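Local coordinates for protein tricorn protease (Thermoplasma acidophilum, PDB 1K32) that degrades peptides as a large serine protease, probably working on oligopeptides released by the proteasome, with beta propellers thought to gate the way to its active site, at residues T96-K101 / T124-P129; T109-F114 / G118-S123; L136-N141 / V147-G152. All coordinates share one frame; numbering follows the deposited sequence.

Contact 1 (T96-K101 / T124-P129); sequences TYFSGK and TDAMQP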
loop_
_atom_site.group_PDB
_atom_site.type_symbol
_atom_site.label_atom_id
_atom_site.label_comp_id
_atom_site.label_asym_id
_atom_site.label_seq_id
_atom_site.Cartn_x
_atom_site.Cartn_y
_atom_site.Cartn_z
ATOM N N THR A 96 1.946 -39.488 45.123
ATOM C CA THR A 96 3.081 -38.701 44.654
ATOM C C THR A 96 2.737 -37.804 43.488
ATOM O O THR A 96 1.962 -38.173 42.600
ATOM C CB THR A 96 4.274 -39.572 44.215
ATOM O OG1 THR A 96 3.893 -40.396 43.107
ATOM C CG2 THR A 96 4.761 -40.430 45.358
ATOM N N TYR A 97 3.331 -36.618 43.501
ATOM C CA TYR A 97 3.134 -35.646 42.442
ATOM C C TYR A 97 4.494 -35.271 41.879
ATOM O O TYR A 97 4.809 -34.096 41.695
ATOM C CB TYR A 97 2.415 -34.416 42.988
ATOM C CG TYR A 97 1.018 -34.712 43.473
ATOM C CD1 TYR A 97 0.807 -35.364 44.688
ATOM C CD2 TYR A 97 -0.096 -34.352 42.715
ATOM C CE1 TYR A 97 -0.478 -35.652 45.138
ATOM C CE2 TYR A 97 -1.392 -34.630 43.160
ATOM C CZ TYR A 97 -1.571 -35.280 44.374
ATOM O OH TYR A 97 -2.837 -35.545 44.844
ATOM N N PHE A 98 5.298 -36.297 41.612
ATOM C CA PHE A 98 6.637 -36.125 41.070
ATOM C C PHE A 98 6.685 -36.186 39.543
ATOM O O PHE A 98 7.540 -35.567 38.914
ATOM C CB PHE A 98 7.554 -37.222 41.609
ATOM C CG PHE A 98 7.736 -37.205 43.100
ATOM C CD1 PHE A 98 7.835 -38.410 43.813
ATOM C CD2 PHE A 98 7.815 -36.003 43.804
ATOM C CE1 PHE A 98 8.001 -38.405 45.201
ATOM C CE2 PHE A 98 7.981 -35.994 45.186
ATOM C CZ PHE A 98 8.072 -37.189 45.887
ATOM N N SER A 99 5.765 -36.934 38.954
ATOM C CA SER A 99 5.761 -37.147 37.515
ATOM C C SER A 99 7.127 -37.742 37.148
ATOM O O SER A 99 7.808 -37.256 36.262
ATOM C CB SER A 99 5.526 -35.835 36.758
ATOM O OG SER A 99 5.521 -36.059 35.359
ATOM N N GLY A 100 7.534 -38.794 37.851
ATOM C CA GLY A 100 8.816 -39.406 37.551
ATOM C C GLY A 100 8.950 -39.839 36.093
ATOM O O GLY A 100 7.980 -40.294 35.484
ATOM N N LYS A 101 10.144 -39.691 35.527
ATOM C CA LYS A 101 10.378 -40.094 34.140
ATOM C C LYS A 101 10.388 -41.617 34.070
ATOM O O LYS A 101 10.887 -42.281 34.968
ATOM C CB LYS A 101 11.720 -39.578 33.632
ATOM C CG LYS A 101 11.899 -38.072 33.669
ATOM C CD LYS A 101 13.288 -37.718 33.142
ATOM C CE LYS A 101 13.553 -36.221 33.150
ATOM N NZ LYS A 101 14.843 -35.920 32.466
ATOM N N THR A 124 12.716 -43.626 44.028
ATOM C CA THR A 124 12.528 -42.621 42.989
ATOM C C THR A 124 13.710 -41.689 42.758
ATOM O O THR A 124 14.461 -41.343 43.682
ATOM C CB THR A 124 11.254 -41.763 43.260
ATOM O OG1 THR A 124 11.075 -40.836 42.191
ATOM C CG2 THR A 124 11.383 -40.988 44.567
ATOM N N ASP A 125 13.850 -41.278 41.502
ATOM C CA ASP A 125 14.911 -40.379 41.074
ATOM C C ASP A 125 14.327 -38.993 40.872
ATOM O O ASP A 125 15.034 -38.062 40.476
ATOM C CB ASP A 125 15.493 -40.872 39.752
ATOM C CG ASP A 125 14.439 -40.995 38.670
ATOM O OD1 ASP A 125 13.470 -41.758 38.853
ATOM O OD2 ASP A 125 14.579 -40.321 37.637
ATOM N N ALA A 126 13.033 -38.865 41.147
ATOM C CA ALA A 126 12.317 -37.603 40.980
ATOM C C ALA A 126 13.067 -36.377 41.501
ATOM O O ALA A 126 12.998 -35.301 40.907
ATOM C CB ALA A 126 10.955 -37.698 41.642
ATOM N N MET A 127 13.785 -36.538 42.605
ATOM C CA MET A 127 14.529 -35.420 43.173
ATOM C C MET A 127 16.038 -35.585 43.108
ATOM O O MET A 127 16.754 -35.113 43.986
ATOM C CB MET A 127 14.123 -35.191 44.629
ATOM C CG MET A 127 13.183 -34.033 44.791
ATOM S SD MET A 127 11.515 -34.518 44.471
ATOM C CE MET A 127 11.133 -35.185 46.104
ATOM N N GLN A 128 16.520 -36.266 42.078
ATOM C CA GLN A 128 17.949 -36.465 41.940
ATOM C C GLN A 128 18.433 -35.955 40.591
ATOM O O GLN A 128 17.640 -35.755 39.665
ATOM C CB GLN A 128 18.291 -37.943 42.101
ATOM C CG GLN A 128 17.873 -38.540 43.431
ATOM C CD GLN A 128 18.535 -37.865 44.617
ATOM O OE1 GLN A 128 19.702 -37.476 44.554
ATOM N NE2 GLN A 128 17.797 -37.744 45.717
ATOM N N PRO A 129 19.743 -35.713 40.476
ATOM C CA PRO A 129 20.340 -35.217 39.230
ATOM C C PRO A 129 20.545 -36.267 38.133
ATOM O O PRO A 129 21.023 -35.941 37.046
ATOM C CB PRO A 129 21.647 -34.583 39.702
ATOM C CG PRO A 129 22.006 -35.385 40.919
ATOM C CD PRO A 129 20.681 -35.581 41.609
HETATM O O HOH W 1 10.957 -41.918 37.808
HETATM O O HOH W 2 13.921 -41.714 35.582
HETATM O O HOH W 3 12.163 -38.623 37.341
#

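Contact 2 (T109-F114 / G118-S123); sequences TDVAGF and GNLIIS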
loop_
_atom_site.group_PDB
_atom_site.type_symbol
_atom_site.label_atom_id
_atom_site.label_comp_id
_atom_site.label_asym_id
_atom_site.label_seq_id
_atom_site.Cartn_x
_atom_site.Cartn_y
_atom_site.Cartn_z
ATOM N N THR A 109 10.325 -44.729 39.953
ATOM C CA THR A 109 9.342 -44.117 40.846
ATOM C C THR A 109 8.372 -45.264 41.030
ATOM O O THR A 109 7.412 -45.434 40.259
ATOM C CB THR A 109 8.614 -42.929 40.224
ATOM O OG1 THR A 109 9.569 -41.904 39.930
ATOM C CG2 THR A 109 7.559 -42.376 41.201
ATOM N N ASP A 110 8.657 -46.067 42.050
ATOM C CA ASP A 110 7.867 -47.254 42.326
ATOM C C ASP A 110 7.902 -47.605 43.807
ATOM O O ASP A 110 8.550 -46.930 44.599
ATOM C CB ASP A 110 8.447 -48.416 41.507
ATOM C CG ASP A 110 7.469 -49.561 41.316
ATOM O OD1 ASP A 110 7.802 -50.490 40.542
ATOM O OD2 ASP A 110 6.385 -49.542 41.923
ATOM N N VAL A 111 7.175 -48.655 44.171
ATOM C CA VAL A 111 7.149 -49.141 45.541
ATOM C C VAL A 111 8.437 -49.933 45.694
ATOM O O VAL A 111 8.783 -50.723 44.814
ATOM C CB VAL A 111 5.956 -50.078 45.766
ATOM C CG1 VAL A 111 6.091 -50.775 47.110
ATOM C CG2 VAL A 111 4.657 -49.288 45.686
ATOM N N ALA A 112 9.157 -49.715 46.785
ATOM C CA ALA A 112 10.418 -50.422 47.007
ATOM C C ALA A 112 10.287 -51.497 48.083
ATOM O O ALA A 112 11.031 -52.486 48.082
ATOM C CB ALA A 112 11.501 -49.427 47.396
ATOM N N GLY A 113 9.339 -51.293 48.997
ATOM C CA GLY A 113 9.125 -52.233 50.078
ATOM C C GLY A 113 8.376 -51.586 51.233
ATOM O O GLY A 113 7.891 -50.455 51.122
ATOM N N PHE A 114 8.259 -52.315 52.337
ATOM C CA PHE A 114 7.577 -51.805 53.516
ATOM C C PHE A 114 8.437 -52.078 54.740
ATOM O O PHE A 114 8.961 -53.187 54.902
ATOM C CB PHE A 114 6.210 -52.467 53.680
ATOM C CG PHE A 114 5.317 -52.319 52.489
ATOM C CD1 PHE A 114 5.389 -53.227 51.436
ATOM C CD2 PHE A 114 4.405 -51.265 52.409
ATOM C CE1 PHE A 114 4.567 -53.093 50.319
ATOM C CE2 PHE A 114 3.581 -51.121 51.301
ATOM C CZ PHE A 114 3.661 -52.042 50.249
ATOM N N GLY A 118 5.261 -51.091 58.852
ATOM C CA GLY A 118 4.251 -51.165 57.812
ATOM C C GLY A 118 4.189 -49.934 56.924
ATOM O O GLY A 118 3.283 -49.811 56.098
ATOM N N ASN A 119 5.143 -49.019 57.079
ATOM C CA ASN A 119 5.140 -47.813 56.257
ATOM C C ASN A 119 5.688 -48.067 54.867
ATOM O O ASN A 119 6.638 -48.834 54.683
ATOM C CB ASN A 119 5.961 -46.704 56.913
ATOM C CG ASN A 119 5.487 -46.390 58.312
ATOM O OD1 ASN A 119 6.224 -46.568 59.281
ATOM N ND2 ASN A 119 4.250 -45.929 58.427
ATOM N N LEU A 120 5.085 -47.405 53.888
ATOM C CA LEU A 120 5.513 -47.535 52.504
ATOM C C LEU A 120 6.881 -46.899 52.265
ATOM O O LEU A 120 7.145 -45.787 52.714
ATOM C CB LEU A 120 4.499 -46.868 51.582
ATOM C CG LEU A 120 4.878 -46.785 50.100
ATOM C CD1 LEU A 120 5.075 -48.187 49.544
ATOM C CD2 LEU A 120 3.779 -46.053 49.334
ATOM N N ILE A 121 7.753 -47.635 51.576
ATOM C CA ILE A 121 9.066 -47.128 51.194
ATOM C C ILE A 121 9.016 -47.087 49.673
ATOM O O ILE A 121 8.658 -48.081 49.033
ATOM C CB ILE A 121 10.234 -48.065 51.598
ATOM C CG1 ILE A 121 10.214 -48.325 53.109
ATOM C CG2 ILE A 121 11.563 -47.407 51.185
ATOM C CD1 ILE A 121 10.336 -47.056 53.941
ATOM N N ILE A 122 9.356 -45.941 49.099
ATOM C CA ILE A 122 9.343 -45.798 47.660
ATOM C C ILE A 122 10.733 -45.576 47.129
ATOM O O ILE A 122 11.635 -45.169 47.860
ATOM C CB ILE A 122 8.447 -44.618 47.178
ATOM C CG1 ILE A 122 8.930 -43.294 47.768
ATOM C CG2 ILE A 122 7.001 -44.893 47.527
ATOM C CD1 ILE A 122 8.138 -42.086 47.239
ATOM N N SER A 123 10.894 -45.867 45.844
ATOM C CA SER A 123 12.164 -45.697 45.173
ATOM C C SER A 123 11.918 -44.691 44.071
ATOM O O SER A 123 11.000 -44.867 43.276
ATOM C CB SER A 123 12.616 -47.020 44.582
ATOM O OG SER A 123 13.716 -46.825 43.739
HETATM O O HOH W 4 12.251 -46.239 40.950
#

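Contact 3 (L136-N141 / V147-G152); sequences LYRVEN and VPLNLG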
loop_
_atom_site.group_PDB
_atom_site.type_symbol
_atom_site.label_atom_id
_atom_site.label_comp_id
_atom_site.label_asym_id
_atom_site.label_seq_id
_atom_site.Cartn_x
_atom_site.Cartn_y
_atom_site.Cartn_z
ATOM N N LEU A 136 15.737 -44.091 48.063
ATOM C CA LEU A 136 14.670 -44.599 48.931
ATOM C C LEU A 136 14.144 -43.543 49.900
ATOM O O LEU A 136 14.920 -42.793 50.498
ATOM C CB LEU A 136 15.173 -45.789 49.746
ATOM C CG LEU A 136 15.650 -46.996 48.933
ATOM C CD1 LEU A 136 16.158 -48.069 49.870
ATOM C CD2 LEU A 136 14.500 -47.516 48.072
ATOM N N TYR A 137 12.824 -43.505 50.061
ATOM C CA TYR A 137 12.181 -42.566 50.969
ATOM C C TYR A 137 11.026 -43.260 51.691
ATOM O O TYR A 137 10.313 -44.077 51.099
ATOM C CB TYR A 137 11.595 -41.374 50.197
ATOM C CG TYR A 137 12.579 -40.586 49.370
ATOM C CD1 TYR A 137 13.098 -39.376 49.836
ATOM C CD2 TYR A 137 12.980 -41.038 48.107
ATOM C CE1 TYR A 137 13.984 -38.632 49.067
ATOM C CE2 TYR A 137 13.868 -40.302 47.329
ATOM C CZ TYR A 137 14.362 -39.099 47.814
ATOM O OH TYR A 137 15.213 -38.358 47.044
ATOM N N ARG A 138 10.850 -42.953 52.973
ATOM C CA ARG A 138 9.726 -43.508 53.712
ATOM C C ARG A 138 8.616 -42.495 53.476
ATOM O O ARG A 138 8.843 -41.299 53.614
ATOM C CB ARG A 138 10.005 -43.596 55.213
ATOM C CG ARG A 138 8.767 -44.018 55.986
ATOM C CD ARG A 138 9.032 -44.343 57.449
ATOM N NE ARG A 138 9.486 -43.180 58.209
ATOM C CZ ARG A 138 10.761 -42.871 58.389
ATOM N NH1 ARG A 138 11.097 -41.799 59.087
ATOM N NH2 ARG A 138 11.702 -43.654 57.878
ATOM N N VAL A 139 7.430 -42.965 53.109
ATOM C CA VAL A 139 6.327 -42.057 52.850
ATOM C C VAL A 139 5.554 -41.757 54.134
ATOM O O VAL A 139 5.298 -42.652 54.946
ATOM C CB VAL A 139 5.351 -42.640 51.808
ATOM C CG1 VAL A 139 4.239 -41.625 51.519
ATOM C CG2 VAL A 139 6.115 -43.003 50.523
ATOM N N GLU A 140 5.170 -40.496 54.297
ATOM C CA GLU A 140 4.433 -40.075 55.475
ATOM C C GLU A 140 3.167 -39.307 55.102
ATOM O O GLU A 140 3.148 -38.534 54.140
ATOM C CB GLU A 140 5.320 -39.197 56.377
ATOM C CG GLU A 140 6.504 -39.922 57.010
ATOM C CD GLU A 140 7.301 -39.060 58.001
ATOM O OE1 GLU A 140 7.969 -39.632 58.877
ATOM O OE2 GLU A 140 7.281 -37.821 57.908
ATOM N N ASN A 141 2.111 -39.535 55.882
ATOM C CA ASN A 141 0.841 -38.847 55.689
ATOM C C ASN A 141 0.401 -38.869 54.244
ATOM O O ASN A 141 0.073 -37.823 53.682
ATOM C CB ASN A 141 0.955 -37.382 56.114
ATOM C CG ASN A 141 1.410 -37.224 57.523
ATOM O OD1 ASN A 141 0.755 -37.707 58.443
ATOM N ND2 ASN A 141 2.537 -36.535 57.719
ATOM N N VAL A 147 10.761 -38.958 53.719
ATOM C CA VAL A 147 11.964 -39.039 54.518
ATOM C C VAL A 147 12.963 -39.956 53.827
ATOM O O VAL A 147 12.714 -41.147 53.676
ATOM C CB VAL A 147 11.657 -39.613 55.922
ATOM C CG1 VAL A 147 12.922 -39.652 56.735
ATOM C CG2 VAL A 147 10.564 -38.777 56.618
ATOM N N PRO A 148 14.111 -39.405 53.410
ATOM C CA PRO A 148 15.151 -40.181 52.730
ATOM C C PRO A 148 15.836 -41.162 53.676
ATOM O O PRO A 148 16.117 -40.834 54.831
ATOM C CB PRO A 148 16.098 -39.097 52.210
ATOM C CG PRO A 148 16.012 -38.049 53.272
ATOM C CD PRO A 148 14.520 -37.995 53.564
ATOM N N LEU A 149 16.089 -42.373 53.199
ATOM C CA LEU A 149 16.753 -43.369 54.029
ATOM C C LEU A 149 18.250 -43.246 53.859
ATOM O O LEU A 149 19.012 -43.768 54.657
ATOM C CB LEU A 149 16.282 -44.777 53.658
ATOM C CG LEU A 149 14.763 -44.993 53.737
ATOM C CD1 LEU A 149 14.482 -46.483 53.703
ATOM C CD2 LEU A 149 14.188 -44.369 55.020
ATOM N N ASN A 150 18.662 -42.551 52.801
ATOM C CA ASN A 150 20.073 -42.314 52.506
ATOM C C ASN A 150 20.914 -43.565 52.384
ATOM O O ASN A 150 22.019 -43.623 52.924
ATOM C CB ASN A 150 20.669 -41.415 53.585
ATOM C CG ASN A 150 20.030 -40.058 53.602
ATOM O OD1 ASN A 150 19.745 -39.510 54.658
ATOM N ND2 ASN A 150 19.797 -39.505 52.422
ATOM N N LEU A 151 20.395 -44.560 51.678
ATOM C CA LEU A 151 21.116 -45.810 51.492
ATOM C C LEU A 151 21.615 -45.926 50.052
ATOM O O LEU A 151 22.079 -46.989 49.623
ATOM C CB LEU A 151 20.196 -46.982 51.844
ATOM C CG LEU A 151 19.772 -47.054 53.316
ATOM C CD1 LEU A 151 18.517 -47.904 53.488
ATOM C CD2 LEU A 151 20.923 -47.614 54.135
ATOM N N GLY A 152 21.530 -44.820 49.319
ATOM C CA GLY A 152 21.960 -44.791 47.929
ATOM C C GLY A 152 20.876 -45.312 46.999
ATOM O O GLY A 152 19.784 -45.639 47.460
HETATM O O HOH W 5 17.359 -41.717 50.216
HETATM O O HOH W 6 18.315 -44.357 49.461
#

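Contact 1 (T96-K101 / T124-P129)
Asp125 OD2 is gripped by three groups, two of them waters that tie it to the backbone of Lys101. Water 2 donates to Asp125 OD2 at 2.6 Å and also to Lys101 O, while water 3 donates to Asp125 OD2 and takes the N-H of Lys101, its oxygen 2.9 Å from Lys101 N. The third partner is Arg830 on helix 830-848, which makes a salt bridge to the same oxygen and would be expected to favour the charged carboxylate. Water 1 serves the other oxygen, bridging Asp125 OD1 to Lys101 O. No hydrogen bond runs directly between the two segments; the polar link is through these waters. All of this happens where two neighbouring blades of a beta propeller meet: 96-101 leads into strand 100-103 of one blade, and 124-129 leaves the second strand, 120-124, of the next. That exit is folded tightly. Thr124 OG1 accepts from Ala126 N at 3.0 Å, an ST turn, and a type I beta turn follows, closed by Gln128 N to Asp125 O at 2.8 Å. The turn pushes Ala126 CB against Phe98, 3.4 Å from Phe98 CB and close to CG as well. Met127 reaches the far part of the same ring. Bends at chi2 (83°) and chi3 (84°) fold its chain back so that Met127 CE lies 3.4 Å from Phe98 CE2, with CZ next nearest. Met127 SD sits 4.5 Å from the centroid of the Phe98 ring, 37° off the normal, an oblique Met-aromatic contact in which the two side chains cross at about a right angle. More distantly, Thr124 CG2 approaches Phe98 CE1 at 4.3 Å.

Contact 2 (T109-F114 / G118-S123)
The hairpin of strands 110-114 and 120-124, the first two of their blade, carries a beta bulge at each of two places. At Ile121 the bulge is classic: Ala112 N (2.8 Å) and Gly113 N (3.3 Å) both donate to Ile121 O, reaching it from the same face of its carbonyl plane. Gly113 then returns the pairing, taking Ile121 N on its own O at 2.9 Å. Its backbone angles call for glycine, since a CB would be jammed against the preceding carbonyl. At the other end Thr109 and Asp110 both face Ser123 in a G1 bulge, where Asp110 N meets Ser123 O in the carbonyl plane and Ser123 N binds Asp110 O. The register shifts by one between Val111 and Gly113. Leu120 CD1 touches two partners, 3.7 Å from Val111 CG1 and 3.7 Å from Phe114 CE2. Placing Leu120 CG anti to the backbone N (chi1 174°) sends that methyl across to them. Ala112 CB instead rests on Ser123 CB, 3.9 Å away. Ser123 OG has its main partner in Ala154 O. Phe61 and Phe84 of the preceding blade pack nearby, on Phe114 and Leu120 respectively, a blade-to-blade packing characteristic of beta propellers.

Contact 3 (L136-N141 / V147-G152)
Arg138 lies alongside Val147, the two side chains pointing the same way, and can be followed outward atom by atom. Its CB is 4.0 Å from Val147 O, the same oxygen that takes Arg138 N at 2.7 Å. The chain runs out extended and then turns at chi3 (64°), which lays the guanidinium over Val147: Val147 CB stands 3.8 Å above one face, offset toward the rim. At the tip the nitrogens part, with NH1 3.7 Å from Val147 CG1 and NH2 3.9 Å from Leu149 CD2. NH1 also makes a long salt bridge to Glu140 OE1, a looser link than the hydrogen bond Glu140 OE2 accepts from Asn145 ND2; the carboxylate touches Val147 CG2. Beneath lies the hairpin of strands 135-140 and 145-148, the outer half of a four-stranded propeller blade, in which Val147 N to Arg138 O completes an antiparallel hydrogen-bonded pair. On the opposite side of the sheet, Tyr137 CE1 passes obliquely at 3.8 Å from Pro148 CB, and its OH bonds to Gln128. Past Pro148, Leu149 N reaches Leu136 O from above the carbonyl plane at 3.0 Å. Beyond it two waters carry on: water 5 links Leu136 O to Asn150 N, and water 6 joins Leu136 N to Leu151 N and Gly152 O.

How the contacts relate
Contacts 2 and 3 are the two hairpins of one antiparallel blade, ordered 110-114, 120-124, 135-140, 145-148, and their centres are 8 Å apart. The middle strands join them: Leu120 O pairs with Val139 N and Ile122 N with Tyr137 O. Contact 1, about 14 Å from contact 2 and 13 Å from contact 3 between centres, fastens this blade to the preceding one. Along the chain contact 2 is nested within the loop that contact 1 closes, and contact 3 follows. Thr124 OG1 to Thr109 OG1, probably a hydrogen bond, joins contacts 1 and 2. Contacts 2 and 3 make up the blade, and contact 1 holds it against its neighbour, near helix 830-848.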